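Local coordinates for enolase from the environmental genome shotgun sequencing of the Sargasso Sea (PDB 2QGY), which is of unknown specific function but, as a magnesium-binding member of the enolase superfamily, probably abstracts a proton alpha to a carboxylate of its substrate, at residues F36-I41 and E48-A53. Residues are numbered along the deposited sequence; the frame is centred on the assembly and turned at random.
Sequences FIIIKI and EGWGEA
Ile39 and Gly51 exchange two backbone hydrogen bonds at the middle of an antiparallel hairpin, Ile39 N to Gly51 O at 2.8 Å and Gly51 N to Ile39 O at 3.0 Å, and Ile41 pairs with Gly49 in the same way. Toward the open end Ala53 N donates to Ile37 O, while a water accepts from Ile37 N and lies within hydrogen-bonding distance of Ala53 O and Glu52 OE2. Cross-strand pairing of Lys40 with Trp50 puts Lys40 CB over the six-membered ring in a CH-pi contact, 4.0 Å from its centroid and 6° off the normal. With CG anti to the backbone N (chi1 -171°), the lysine chain continues across that indole face, bringing CD 3.5 Å from Trp50 CZ2. A bend at chi3 (87°) then turns the ammonium to Glu48, where NZ meets OE2 at 2.7 Å from above the carboxylate plane; Glu366 is a second salt-bridge partner. Ile38 CG2 abuts the indole edge at CE3 (3.7 Å), and Ile38 CG1 packs on the Glu52 carboxylate, whose OE1 is bound by Ser306 and Ser310. The opposite face, with Ile37, Ile39, Ile41 and Ala53, packs against helices 60-74 and 99-120 of the N-terminal capping domain, and strand 13-21 continues the sheet beyond 37-43.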
ATOM      1  N   PHE A  36       2.581 -18.391   5.313  1.00 16.44           N
ATOM      2  CA  PHE A  36       1.766 -18.265   4.096  1.00 16.45           C
ATOM      3  C   PHE A  36       0.307 -18.008   4.501  1.00 16.84           C
ATOM      4  O   PHE A  36      -0.099 -18.394   5.587  1.00 16.86           O
ATOM      5  CB  PHE A  36       1.869 -19.553   3.263  1.00 15.69           C
ATOM      6  CG  PHE A  36       3.291 -19.973   2.961  1.00 18.87           C
ATOM      7  CD1 PHE A  36       4.156 -19.113   2.300  1.00 16.79           C
ATOM      8  CD2 PHE A  36       3.751 -21.240   3.311  1.00 20.06           C
ATOM      9  CE1 PHE A  36       5.470 -19.524   1.971  1.00 20.15           C
ATOM     10  CE2 PHE A  36       5.038 -21.650   3.000  1.00 21.33           C
ATOM     11  CZ  PHE A  36       5.905 -20.791   2.338  1.00 19.23           C
ATOM     12  N   ILE A  37      -0.449 -17.373   3.610  1.00 15.94           N
ATOM     13  CA  ILE A  37      -1.858 -17.081   3.810  1.00 15.63           C
ATOM     14  C   ILE A  37      -2.571 -17.745   2.647  1.00 15.21           C
ATOM     15  O   ILE A  37      -2.498 -17.279   1.525  1.00 14.02           O
ATOM     16  CB  ILE A  37      -2.128 -15.560   3.784  1.00 15.18           C
ATOM     17  CG1 ILE A  37      -1.256 -14.855   4.840  1.00 14.92           C
ATOM     18  CG2 ILE A  37      -3.653 -15.281   3.910  1.00 14.08           C
ATOM     19  CD1 ILE A  37      -1.258 -13.287   4.733  1.00 15.51           C
ATOM     20  N   ILE A  38      -3.263 -18.831   2.943  1.00 15.07           N
ATOM     21  CA  ILE A  38      -3.946 -19.614   1.918  1.00 15.63           C
ATOM     22  C   ILE A  38      -5.433 -19.598   2.253  1.00 15.51           C
ATOM     23  O   ILE A  38      -5.784 -19.738   3.410  1.00 17.01           O
ATOM     24  CB  ILE A  38      -3.400 -21.027   1.909  1.00 16.26           C
ATOM     25  CG1 ILE A  38      -1.917 -20.969   1.471  1.00 17.84           C
ATOM     26  CG2 ILE A  38      -4.210 -21.886   0.948  1.00 15.91           C
ATOM     27  CD1 ILE A  38      -1.204 -22.278   1.473  1.00 19.26           C
ATOM     28  N   ILE A  39      -6.286 -19.380   1.255  1.00 15.93           N
ATOM     29  CA  ILE A  39      -7.734 -19.325   1.499  1.00 15.81           C
ATOM     30  C   ILE A  39      -8.493 -20.343   0.658  1.00 16.33           C
ATOM     31  O   ILE A  39      -8.042 -20.758  -0.404  1.00 16.24           O
ATOM     32  CB  ILE A  39      -8.310 -17.889   1.265  1.00 15.14           C
ATOM     33  CG1 ILE A  39      -8.556 -17.604  -0.227  1.00 13.66           C
ATOM     34  CG2 ILE A  39      -7.374 -16.828   1.867  1.00 18.39           C
ATOM     35  CD1 ILE A  39      -9.288 -16.269  -0.459  1.00 14.87           C
ATOM     36  N   LYS A  40      -9.671 -20.735   1.149  1.00 17.68           N
ATOM     37  CA  LYS A  40     -10.575 -21.538   0.351  1.00 18.39           C
ATOM     38  C   LYS A  40     -11.953 -20.898   0.481  1.00 18.00           C
ATOM     39  O   LYS A  40     -12.424 -20.662   1.585  1.00 17.88           O
ATOM     40  CB  LYS A  40     -10.623 -22.985   0.863  1.00 18.30           C
ATOM     41  CG  LYS A  40     -11.384 -23.861  -0.104  1.00 20.23           C
ATOM     42  CD  LYS A  40     -11.537 -25.320   0.391  1.00 21.86           C
ATOM     43  CE  LYS A  40     -12.740 -25.503   1.273  1.00 23.70           C
ATOM     44  NZ  LYS A  40     -12.807 -26.966   1.668  1.00 27.98           N
ATOM     45  N   ILE A  41     -12.567 -20.621  -0.659  1.00 18.18           N
ATOM     46  CA  ILE A  41     -13.907 -20.034  -0.747  1.00 18.94           C
ATOM     47  C   ILE A  41     -14.793 -21.137  -1.316  1.00 20.04           C
ATOM     48  O   ILE A  41     -14.388 -21.823  -2.252  1.00 19.19           O
ATOM     49  CB  ILE A  41     -13.900 -18.811  -1.695  1.00 19.73           C
ATOM     50  CG1 ILE A  41     -13.203 -17.609  -1.009  1.00 19.67           C
ATOM     51  CG2 ILE A  41     -15.323 -18.451  -2.142  1.00 20.95           C
ATOM     52  CD1 ILE A  41     -13.172 -16.328  -1.831  1.00 19.49           C
ATOM     53  N   GLU A  48     -15.537 -25.151  -4.850  1.00 22.80           N
ATOM     54  CA  GLU A  48     -14.448 -24.710  -3.989  1.00 23.24           C
ATOM     55  C   GLU A  48     -13.384 -24.022  -4.821  1.00 21.14           C
ATOM     56  O   GLU A  48     -12.998 -24.518  -5.891  1.00 21.05           O
ATOM     57  CB  GLU A  48     -13.802 -25.906  -3.288  1.00 24.05           C
ATOM     58  CG  GLU A  48     -14.693 -26.624  -2.308  1.00 26.56           C
ATOM     59  CD  GLU A  48     -13.936 -27.677  -1.493  1.00 27.86           C
ATOM     60  OE1 GLU A  48     -12.941 -28.241  -2.001  1.00 35.02           O
ATOM     61  OE2 GLU A  48     -14.346 -27.953  -0.344  1.00 34.73           O
ATOM     62  N   GLY A  49     -12.918 -22.876  -4.339  1.00 19.26           N
ATOM     63  CA  GLY A  49     -11.794 -22.203  -5.004  1.00 18.25           C
ATOM     64  C   GLY A  49     -10.702 -21.866  -4.012  1.00 17.05           C
ATOM     65  O   GLY A  49     -10.981 -21.371  -2.923  1.00 16.57           O
ATOM     66  N   TRP A  50      -9.460 -22.048  -4.446  1.00 17.58           N
ATOM     67  CA  TRP A  50      -8.291 -21.791  -3.615  1.00 16.86           C
ATOM     68  C   TRP A  50      -7.546 -20.538  -4.074  1.00 16.41           C
ATOM     69  O   TRP A  50      -7.368 -20.326  -5.284  1.00 15.98           O
ATOM     70  CB  TRP A  50      -7.339 -22.969  -3.689  1.00 17.87           C
ATOM     71  CG  TRP A  50      -7.855 -24.183  -3.013  1.00 20.67           C
ATOM     72  CD1 TRP A  50      -8.619 -25.176  -3.563  1.00 23.44           C
ATOM     73  CD2 TRP A  50      -7.619 -24.551  -1.655  1.00 20.05           C
ATOM     74  NE1 TRP A  50      -8.892 -26.143  -2.612  1.00 23.83           N
ATOM     75  CE2 TRP A  50      -8.286 -25.782  -1.433  1.00 23.07           C
ATOM     76  CE3 TRP A  50      -6.913 -23.951  -0.593  1.00 21.33           C
ATOM     77  CZ2 TRP A  50      -8.254 -26.441  -0.183  1.00 22.10           C
ATOM     78  CZ3 TRP A  50      -6.884 -24.593   0.654  1.00 21.90           C
ATOM     79  CH2 TRP A  50      -7.567 -25.829   0.849  1.00 20.19           C
ATOM     80  N   GLY A  51      -7.113 -19.748  -3.089  1.00 16.12           N
ATOM     81  CA  GLY A  51      -6.356 -18.506  -3.310  1.00 15.57           C
ATOM     82  C   GLY A  51      -5.205 -18.465  -2.323  1.00 16.30           C
ATOM     83  O   GLY A  51      -5.150 -19.227  -1.347  1.00 16.53           O
ATOM     84  N   GLU A  52      -4.276 -17.556  -2.579  1.00 15.79           N
ATOM     85  CA  GLU A  52      -3.142 -17.350  -1.700  1.00 15.38           C
ATOM     86  C   GLU A  52      -2.781 -15.875  -1.800  1.00 15.02           C
ATOM     87  O   GLU A  52      -2.815 -15.324  -2.891  1.00 14.87           O
ATOM     88  CB  GLU A  52      -1.954 -18.214  -2.129  1.00 15.60           C
ATOM     89  CG  GLU A  52      -0.751 -18.062  -1.165  1.00 14.18           C
ATOM     90  CD  GLU A  52       0.312 -19.153  -1.235  1.00 15.10           C
ATOM     91  OE1 GLU A  52       0.189 -20.164  -1.994  1.00 14.93           O
ATOM     92  OE2 GLU A  52       1.320 -18.988  -0.501  1.00 17.09           O
ATOM     93  N   ALA A  53      -2.539 -15.231  -0.656  1.00 14.22           N
ATOM     94  CA  ALA A  53      -2.147 -13.816  -0.588  1.00 13.33           C
ATOM     95  C   ALA A  53      -0.656 -13.739  -0.348  1.00 14.39           C
ATOM     96  O   ALA A  53      -0.102 -14.571   0.392  1.00 15.58           O
ATOM     97  CB  ALA A  53      -2.845 -13.106   0.588  1.00 13.15           C
TER
HETATM   98  O   HOH W   1       1.308 -16.719   1.262  1.00 16.21           O